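Local coordinates for putative alpha-galactosidase (Bacteroides fragilis, PDB 4NZJ), which probably hydrolyses terminal, non-reducing alpha-D-galactose residues from alpha-D-galactosides, as a member of glycosyl hydrolase family 27, at residues A[400-405]-A[416-421]; A[319-324]-A[345-350]. All coordinates share one frame; numbering follows the deposited sequence.

Contact 1 (A[400-405]-A[416-421]); sequences HYDIWV and ACFNRA
Asp402 and Arg420 form a salt bridge at one end of the strand pair. Arg420 NH2 lies 2.7 Å from Asp402 OD1 with an N-H...O angle of 170°. The oxygen lies in the guanidinium plane but is met on its anti side, well out of the carboxylate plane. NE gives the same oxygen a second, weak bond, and a bend at chi3 (-78°) turns the guanidinium toward Asp402 on the neighbouring strand. The other carboxylate oxygen, OD2, accepts Trp404 NE1 at 3.0 Å and sits at the edge of the Phe418 ring, 3.5 Å from CD2; the two oxygens thus have separate partners, which limits rotation of the carboxylate. On the reverse face, Ile403 CD1, in the conformer given (one of two), rests against Cys417 SG at 3.6 Å. Strands 401-407 and 413-419 form an antiparallel beta hairpin in the C-terminal beta-sandwich domain. Paired bonds join Asp402 to Phe418, where Asp402 N reaches Phe418 O at 2.8 Å, and Trp404 to Ala416. Past the strand end, Arg420 N still donates to His400 O at 2.9 Å, and Asn419 OD1 makes an Asx turn with the amide of Ala421. In the next shell, Ser398 O and Asp399 O accept from Arg420 NH2 and NH1, while Ser423 O and Ala464 O take Asn419 ND2.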
loop_
_atom_site.group_PDB
_atom_site.type_symbol
_atom_site.label_atom_id
_atom_site.label_comp_id
_atom_site.label_asym_id
_atom_site.label_seq_id
_atom_site.Cartn_x
_atom_site.Cartn_y
_atom_site.Cartn_z
ATOM N N HIS A 400 -5.515 27.895 5.351
ATOM C CA HIS A 400 -6.579 27.120 4.706
ATOM C C HIS A 400 -6.105 25.955 3.845
ATOM O O HIS A 400 -6.888 25.044 3.566
ATOM C CB HIS A 400 -7.445 28.048 3.853
ATOM C CG HIS A 400 -7.984 29.224 4.604
ATOM N ND1 HIS A 400 -8.902 29.094 5.623
ATOM C CD2 HIS A 400 -7.733 30.549 4.488
ATOM C CE1 HIS A 400 -9.195 30.291 6.103
ATOM N NE2 HIS A 400 -8.500 31.190 5.432
ATOM N N TYR A 401 -4.841 25.972 3.421
ATOM C CA TYR A 401 -4.350 24.962 2.493
ATOM C C TYR A 401 -2.910 24.525 2.749
ATOM O O TYR A 401 -2.108 25.268 3.334
ATOM C CB TYR A 401 -4.515 25.445 1.041
ATOM C CG TYR A 401 -3.659 26.631 0.646
ATOM C CD1 TYR A 401 -2.336 26.459 0.244
ATOM C CD2 TYR A 401 -4.181 27.918 0.633
ATOM C CE1 TYR A 401 -1.554 27.535 -0.131
ATOM C CE2 TYR A 401 -3.404 29.002 0.257
ATOM C CZ TYR A 401 -2.094 28.804 -0.121
ATOM O OH TYR A 401 -1.317 29.873 -0.500
ATOM N N ASP A 402 -2.607 23.314 2.290
ATOM C CA ASP A 402 -1.268 22.763 2.313
ATOM C C ASP A 402 -0.704 22.740 0.898
ATOM O O ASP A 402 -1.451 22.568 -0.076
ATOM C CB ASP A 402 -1.250 21.293 2.721
ATOM C CG ASP A 402 -1.708 21.034 4.133
ATOM O OD1 ASP A 402 -1.788 21.977 4.942
ATOM O OD2 ASP A 402 -1.955 19.836 4.408
ATOM N N ILE A 403 0.616 22.860 0.805
ATOM C CA ILE A 403 1.359 22.514 -0.402
ATOM C C ILE A 403 2.305 21.376 -0.040
ATOM O O ILE A 403 3.184 21.556 0.804
ATOM C CB ILE A 403 2.204 23.695 -0.923
ATOM C CG1 ILE A 403 1.314 24.892 -1.259
ATOM C CG2 ILE A 403 3.005 23.279 -2.152
ATOM C CD1 ILE A 403 0.262 24.596 -2.302
ATOM N N TRP A 404 2.107 20.213 -0.656
ATOM C CA TRP A 404 2.964 19.050 -0.448
ATOM C C TRP A 404 3.799 18.840 -1.701
ATOM O O TRP A 404 3.303 19.021 -2.810
ATOM C CB TRP A 404 2.132 17.800 -0.199
ATOM C CG TRP A 404 1.339 17.788 1.063
ATOM C CD1 TRP A 404 0.181 18.465 1.314
ATOM C CD2 TRP A 404 1.612 17.011 2.233
ATOM N NE1 TRP A 404 -0.271 18.175 2.582
ATOM C CE2 TRP A 404 0.585 17.280 3.163
ATOM C CE3 TRP A 404 2.630 16.121 2.587
ATOM C CZ2 TRP A 404 0.549 16.692 4.432
ATOM C CZ3 TRP A 404 2.592 15.531 3.850
ATOM C CH2 TRP A 404 1.558 15.822 4.754
ATOM N N VAL A 405 5.053 18.436 -1.527
ATOM C CA VAL A 405 5.991 18.322 -2.641
ATOM C C VAL A 405 6.738 16.998 -2.566
ATOM O O VAL A 405 7.336 16.675 -1.537
ATOM C CB VAL A 405 7.007 19.475 -2.627
ATOM C CG1 VAL A 405 7.942 19.384 -3.824
ATOM C CG2 VAL A 405 6.280 20.810 -2.613
ATOM N N ALA A 416 1.121 18.845 -4.682
ATOM C CA ALA A 416 -0.291 18.729 -4.329
ATOM C C ALA A 416 -0.725 19.969 -3.568
ATOM O O ALA A 416 -0.112 20.320 -2.559
ATOM C CB ALA A 416 -0.532 17.491 -3.484
ATOM N N CYS A 417 -1.773 20.621 -4.062
ATOM C CA CYS A 417 -2.381 21.765 -3.394
ATOM C C CYS A 417 -3.656 21.282 -2.739
ATOM O O CYS A 417 -4.590 20.881 -3.426
ATOM C CB CYS A 417 -2.697 22.867 -4.399
ATOM S SG CYS A 417 -1.270 23.425 -5.348
ATOM N N PHE A 418 -3.684 21.295 -1.410
ATOM C CA PHE A 418 -4.762 20.670 -0.662
ATOM C C PHE A 418 -5.500 21.689 0.179
ATOM O O PHE A 418 -4.937 22.278 1.095
ATOM C CB PHE A 418 -4.196 19.556 0.212
ATOM C CG PHE A 418 -5.165 19.013 1.225
ATOM C CD1 PHE A 418 -6.463 18.666 0.865
ATOM C CD2 PHE A 418 -4.764 18.821 2.549
ATOM C CE1 PHE A 418 -7.344 18.149 1.803
ATOM C CE2 PHE A 418 -5.641 18.308 3.490
ATOM C CZ PHE A 418 -6.932 17.972 3.118
ATOM N N ASN A 419 -6.760 21.904 -0.171
ATOM C CA ASN A 419 -7.642 22.787 0.561
ATOM C C ASN A 419 -8.278 22.052 1.737
ATOM O O ASN A 419 -9.141 21.207 1.545
ATOM C CB ASN A 419 -8.729 23.317 -0.378
ATOM C CG ASN A 419 -9.659 24.296 0.300
ATOM O OD1 ASN A 419 -9.340 24.844 1.352
ATOM N ND2 ASN A 419 -10.814 24.539 -0.313
ATOM N N ARG A 420 -7.842 22.378 2.952
ATOM C CA ARG A 420 -8.445 21.833 4.173
ATOM C C ARG A 420 -9.831 22.392 4.441
ATOM O O ARG A 420 -10.659 21.728 5.065
ATOM C CB ARG A 420 -7.588 22.171 5.393
ATOM C CG ARG A 420 -6.812 21.012 5.956
ATOM C CD ARG A 420 -5.909 21.507 7.075
ATOM N NE ARG A 420 -4.730 22.152 6.508
ATOM C CZ ARG A 420 -4.457 23.458 6.536
ATOM N NH1 ARG A 420 -5.258 24.333 7.130
ATOM N NH2 ARG A 420 -3.347 23.895 5.955
ATOM N N ALA A 421 -10.063 23.616 3.979
ATOM C CA ALA A 421 -11.215 24.409 4.387
ATOM C C ALA A 421 -12.534 23.960 3.761
ATOM O O ALA A 421 -12.568 23.281 2.733
ATOM C CB ALA A 421 -10.971 25.874 4.070
#

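Contact 2 (A[319-324]-A[345-350])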
loop_
_atom_site.group_PDB
_atom_site.type_symbol
_atom_site.label_atom_id
_atom_site.label_comp_id
_atom_site.label_asym_id
_atom_site.label_seq_id
_atom_site.Cartn_x
_atom_site.Cartn_y
_atom_site.Cartn_z
ATOM N N ASP A 319 -2.146 4.207 8.343
ATOM C CA ASP A 319 -3.325 3.357 8.490
ATOM C C ASP A 319 -4.141 3.296 7.185
ATOM O O ASP A 319 -3.761 3.861 6.151
ATOM C CB ASP A 319 -4.175 3.749 9.723
ATOM C CG ASP A 319 -4.962 2.561 10.324
ATOM O OD1 ASP A 319 -4.944 1.443 9.752
ATOM O OD2 ASP A 319 -5.627 2.754 11.371
HETATM N N MSE A 320 -5.247 2.566 7.273
HETATM C CA MSE A 320 -6.016 2.178 6.093
HETATM C C MSE A 320 -6.624 3.315 5.311
HETATM O O MSE A 320 -6.852 4.408 5.818
HETATM C CB MSE A 320 -7.129 1.231 6.529
HETATM C CG MSE A 320 -8.058 1.877 7.547
HETATM SE SE MSE A 320 -9.649 0.746 7.718
HETATM C CE MSE A 320 -10.623 1.790 9.076
ATOM N N LEU A 321 -6.876 3.035 4.035
ATOM C CA LEU A 321 -7.703 3.890 3.212
ATOM C C LEU A 321 -9.171 3.646 3.579
ATOM O O LEU A 321 -9.661 2.523 3.478
ATOM C CB LEU A 321 -7.496 3.598 1.728
ATOM C CG LEU A 321 -6.142 4.000 1.150
ATOM C CD1 LEU A 321 -5.950 3.364 -0.215
ATOM C CD2 LEU A 321 -6.017 5.510 1.072
ATOM N N VAL A 322 -9.862 4.697 4.008
ATOM C CA VAL A 322 -11.280 4.639 4.337
ATOM C C VAL A 322 -12.160 5.067 3.155
ATOM O O VAL A 322 -13.368 5.188 3.295
ATOM C CB VAL A 322 -11.604 5.505 5.578
ATOM C CG1 VAL A 322 -10.860 4.970 6.793
ATOM C CG2 VAL A 322 -11.249 6.968 5.345
ATOM N N VAL A 323 -11.534 5.282 1.997
ATOM C CA VAL A 323 -12.228 5.668 0.769
ATOM C C VAL A 323 -13.484 4.832 0.546
ATOM O O VAL A 323 -13.417 3.610 0.451
ATOM C CB VAL A 323 -11.304 5.521 -0.467
ATOM C CG1 VAL A 323 -12.057 5.857 -1.746
ATOM C CG2 VAL A 323 -10.068 6.396 -0.315
ATOM N N GLY A 324 -14.620 5.517 0.478
ATOM C CA GLY A 324 -15.890 4.911 0.111
ATOM C C GLY A 324 -16.649 4.206 1.221
ATOM O O GLY A 324 -17.760 3.731 0.987
ATOM N N LYS A 345 -11.341 11.550 -1.938
ATOM C CA LYS A 345 -10.374 11.752 -3.017
ATOM C C LYS A 345 -9.083 12.394 -2.493
ATOM O O LYS A 345 -7.982 11.984 -2.860
ATOM C CB LYS A 345 -10.994 12.598 -4.135
ATOM C CG LYS A 345 -10.053 13.001 -5.263
ATOM C CD LYS A 345 -9.569 11.822 -6.084
ATOM C CE LYS A 345 -8.577 12.255 -7.160
ATOM N NZ LYS A 345 -9.154 13.227 -8.124
ATOM N N SER A 346 -9.210 13.398 -1.632
ATOM C CA SER A 346 -8.020 14.049 -1.073
ATOM C C SER A 346 -7.234 13.107 -0.156
ATOM O O SER A 346 -6.009 13.096 -0.163
ATOM C CB SER A 346 -8.416 15.318 -0.321
ATOM O OG SER A 346 -8.942 16.264 -1.227
ATOM N N HIS A 347 -7.957 12.334 0.641
ATOM C CA HIS A 347 -7.384 11.286 1.487
ATOM C C HIS A 347 -6.544 10.320 0.648
ATOM O O HIS A 347 -5.387 10.062 0.961
ATOM C CB HIS A 347 -8.540 10.605 2.229
ATOM C CG HIS A 347 -8.223 9.283 2.857
ATOM N ND1 HIS A 347 -7.119 9.062 3.654
ATOM C CD2 HIS A 347 -8.926 8.127 2.866
ATOM C CE1 HIS A 347 -7.135 7.815 4.088
ATOM N NE2 HIS A 347 -8.227 7.233 3.636
ATOM N N PHE A 348 -7.100 9.840 -0.462
ATOM C CA PHE A 348 -6.344 8.960 -1.347
ATOM C C PHE A 348 -5.120 9.672 -1.952
ATOM O O PHE A 348 -4.011 9.127 -1.959
ATOM C CB PHE A 348 -7.243 8.395 -2.450
ATOM C CG PHE A 348 -6.567 7.356 -3.295
ATOM C CD1 PHE A 348 -6.367 6.070 -2.811
ATOM C CD2 PHE A 348 -6.092 7.670 -4.562
ATOM C CE1 PHE A 348 -5.725 5.112 -3.578
ATOM C CE2 PHE A 348 -5.463 6.709 -5.338
ATOM C CZ PHE A 348 -5.274 5.435 -4.844
ATOM N N SER A 349 -5.337 10.890 -2.449
ATOM C CA SER A 349 -4.282 11.693 -3.080
ATOM C C SER A 349 -3.090 11.905 -2.163
ATOM O O SER A 349 -1.945 11.793 -2.590
ATOM C CB SER A 349 -4.830 13.051 -3.513
ATOM O OG SER A 349 -5.898 12.885 -4.422
ATOM N N LEU A 350 -3.360 12.215 -0.899
ATOM C CA LEU A 350 -2.287 12.509 0.042
ATOM C C LEU A 350 -1.576 11.237 0.502
ATOM O O LEU A 350 -0.365 11.241 0.667
ATOM C CB LEU A 350 -2.820 13.337 1.214
ATOM C CG LEU A 350 -3.187 14.775 0.786
ATOM C CD1 LEU A 350 -3.989 15.487 1.863
ATOM C CD2 LEU A 350 -1.942 15.578 0.406
#
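His347 enters the loop 319-324 ring first, with CG anti to its backbone N (chi1 164°), and its NE2 accepts the amide of Val322. The N to NE2 distance is 3.0 Å and the N-H...N angle 160°. The donor lies 7° out of the imidazole plane, so the bond runs to the ring edge. Accepting there implies that NE2 carries no hydrogen. Around this bond the loop lines one face and the NE2 edge of the ring. Leu321 CD2 covers that face in a CH-pi contact, 4.1 Å from the ring centroid and offset toward the rim, while Val322 CG2 approaches His347 NE2 to 3.5 Å and Val323 CG2 comes obliquely to His347 CD2 at 3.8 Å. Phe348 follows, its side chain passing beside the loop. Leu321 CD1 lies at the edge of the Phe348 ring, 3.8 Å from Phe348 CD1, and Val323 CG2 touches Phe348 CB at 4.1 Å. CD2 of Leu321 lies between the two rings, over the His347 face and also 3.9 Å from Phe348 CD1. Outside the pair, Trp351 packs edge-to-face with His347, and Ile374, Leu375, Leu380 and Ile381 pack on Phe348. The loop follows strand 315-317, and helix 341-353 leads on to strand 358-360; this packing of a loop against the succeeding helix belongs to the beta/alpha (TIM) barrel of the catalytic domain.

How the contacts relate
Helix 341-353 is the element that ties the two contacts together, their centres being about 15 Å apart. In contact 2 it offers His347 and Phe348 to the loop 319-324; toward contact 1 it presents Ser346 and Leu350. Leu350 CD1 lies 3.5 Å from Phe418 CD2, its CD2 lies 3.7 Å from Trp404 CD1, and Ser346 CB lies 3.7 Å from Phe418 CE1. The sandwich face bearing Trp404 and Phe418 is thus packed on the catalytic barrel. The centre of contact 2 lies about 11 Å from the chain centre, that of contact 1 about 22 Å. Loop 319-324 follows a barrel strand, on the side where TIM barrels carry their active sites.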